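Local coordinates for purine-binding protein BAB2_0673 (Brucella melitensis biovar Abortus, PDB 3S99) that binds adenine and probably other purines such as guanine, and may serve an ABC-type system for their uptake, at residues A220-A225 with I230-Q235. Sequence-based numbering, arbitrary orientation.
Sequences AAIQVA and IKAFGQ
The methyl of A232 is the bump at the middle of this contact. It rises from strand 231-236 toward helix 220-227 and fits between I222 and A225, one helical turn apart. Its CB lies 3.8 Å from I222 CG1 and 4.1 Å from A225 CB. I222 holds its CG1 branch anti to the backbone N (chi1 -154°), and the extended chain carries CD1 past A232 to G234. There CD1 rests on bare backbone, 4.0 Å from G234 N. At the other end A225 CB packs on I230 CB, while the rest of I230 turns off to touch I212.

The backbone closes this end. I230 N donates to A225 O at 2.8 Å. A water donates to I230 O and, weakly, to I222 O, a looser second link between the segments.

Segments 220-225 and 231-235 run nearly antiparallel, at 160°, and the small residues let their axes approach to 8.1 Å. They belong to the second half of the beta-alpha-beta unit that begins with strand 211-214. On the far face of the strand, F233 packs on helix 132-146. The contact is thus mainly apolar; its direct hydrogen bond lies where helix gives way to strand, and one water weakly links I222.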
loop_
_atom_site.group_PDB
_atom_site.type_symbol
_atom_site.label_atom_id
_atom_site.label_comp_id
_atom_site.label_asym_id
_atom_site.label_seq_id
_atom_site.Cartn_x
_atom_site.Cartn_y
_atom_site.Cartn_z
ATOM N N ALA A 220 4.053 -1.863 -14.565
ATOM C CA ALA A 220 3.639 -2.575 -15.808
ATOM C C ALA A 220 2.233 -2.166 -16.277
ATOM O O ALA A 220 2.045 -1.800 -17.441
ATOM C CB ALA A 220 3.715 -4.068 -15.633
ATOM N N ALA A 221 1.256 -2.190 -15.378
ATOM C CA ALA A 221 -0.140 -1.881 -15.765
ATOM C C ALA A 221 -0.337 -0.433 -16.178
ATOM O O ALA A 221 -1.059 -0.172 -17.144
ATOM C CB ALA A 221 -1.133 -2.258 -14.674
ATOM N N ILE A 222 0.304 0.507 -15.480
ATOM C CA ILE A 222 0.108 1.916 -15.811
ATOM C C ILE A 222 0.686 2.303 -17.155
ATOM O O ILE A 222 0.146 3.177 -17.812
ATOM C CB ILE A 222 0.639 2.895 -14.706
ATOM C CG1 ILE A 222 -0.143 4.216 -14.782
ATOM C CG2 ILE A 222 2.145 3.092 -14.794
ATOM C CD1 ILE A 222 0.110 5.198 -13.657
ATOM N N GLN A 223 1.773 1.654 -17.568
ATOM C CA GLN A 223 2.317 1.875 -18.907
ATOM C C GLN A 223 1.383 1.277 -19.942
ATOM O O GLN A 223 1.197 1.871 -20.999
ATOM C CB GLN A 223 3.730 1.278 -19.066
ATOM C CG GLN A 223 4.818 2.016 -18.258
ATOM C CD GLN A 223 6.215 1.429 -18.466
ATOM O OE1 GLN A 223 6.727 0.691 -17.618
ATOM N NE2 GLN A 223 6.827 1.752 -19.589
ATOM N N VAL A 224 0.811 0.103 -19.665
ATOM C CA VAL A 224 -0.172 -0.468 -20.602
ATOM C C VAL A 224 -1.339 0.505 -20.754
ATOM O O VAL A 224 -1.750 0.838 -21.878
ATOM C CB VAL A 224 -0.729 -1.815 -20.129
ATOM C CG1 VAL A 224 -1.951 -2.183 -20.950
ATOM C CG2 VAL A 224 0.371 -2.940 -20.197
ATOM N N ALA A 225 -1.873 0.962 -19.617
ATOM C CA ALA A 225 -2.973 1.922 -19.639
ATOM C C ALA A 225 -2.561 3.167 -20.434
ATOM O O ALA A 225 -3.313 3.639 -21.276
ATOM C CB ALA A 225 -3.406 2.294 -18.212
ATOM N N ILE A 230 -5.723 5.109 -21.478
ATOM C CA ILE A 230 -6.637 4.866 -20.343
ATOM C C ILE A 230 -6.038 5.437 -19.062
ATOM O O ILE A 230 -4.879 5.194 -18.743
ATOM C CB ILE A 230 -6.936 3.336 -20.165
ATOM C CG1 ILE A 230 -7.720 2.811 -21.380
ATOM C CG2 ILE A 230 -7.700 3.046 -18.871
ATOM C CD1 ILE A 230 -9.070 3.540 -21.618
ATOM N N LYS A 231 -6.840 6.224 -18.357
ATOM C CA LYS A 231 -6.393 6.908 -17.169
ATOM C C LYS A 231 -6.292 5.925 -15.993
ATOM O O LYS A 231 -7.035 4.939 -15.909
ATOM C CB LYS A 231 -7.297 8.119 -16.879
ATOM C CG LYS A 231 -7.182 9.201 -17.997
ATOM C CD LYS A 231 -7.702 10.568 -17.590
ATOM C CE LYS A 231 -7.429 11.683 -18.671
ATOM N NZ LYS A 231 -8.186 12.979 -18.412
ATOM N N ALA A 232 -5.344 6.177 -15.110
ATOM C CA ALA A 232 -4.974 5.187 -14.089
ATOM C C ALA A 232 -4.451 5.827 -12.812
ATOM O O ALA A 232 -4.142 7.025 -12.782
ATOM C CB ALA A 232 -3.904 4.234 -14.687
ATOM N N PHE A 233 -4.351 5.043 -11.753
ATOM C CA PHE A 233 -3.716 5.519 -10.508
ATOM C C PHE A 233 -2.384 4.809 -10.297
ATOM O O PHE A 233 -2.282 3.602 -10.468
ATOM C CB PHE A 233 -4.648 5.307 -9.316
ATOM C CG PHE A 233 -6.005 6.010 -9.477
ATOM C CD1 PHE A 233 -6.138 7.363 -9.200
ATOM C CD2 PHE A 233 -7.120 5.310 -9.923
ATOM C CE1 PHE A 233 -7.389 8.032 -9.358
ATOM C CE2 PHE A 233 -8.364 5.938 -10.055
ATOM C CZ PHE A 233 -8.499 7.292 -9.802
ATOM N N GLY A 234 -1.355 5.562 -9.918
ATOM C CA GLY A 234 -0.121 4.952 -9.467
ATOM C C GLY A 234 -0.250 4.357 -8.086
ATOM O O GLY A 234 -1.157 4.699 -7.323
ATOM N N GLN A 235 0.700 3.485 -7.761
ATOM C CA GLN A 235 0.672 2.709 -6.543
ATOM C C GLN A 235 1.995 2.793 -5.828
ATOM O O GLN A 235 3.018 2.474 -6.422
ATOM C CB GLN A 235 0.416 1.237 -6.909
ATOM C CG GLN A 235 0.462 0.200 -5.747
ATOM C CD GLN A 235 -0.564 0.383 -4.656
ATOM O OE1 GLN A 235 -1.401 1.326 -4.663
ATOM N NE2 GLN A 235 -0.531 -0.546 -3.695
HETATM O O HOH W 1 -2.310 5.426 -17.543
#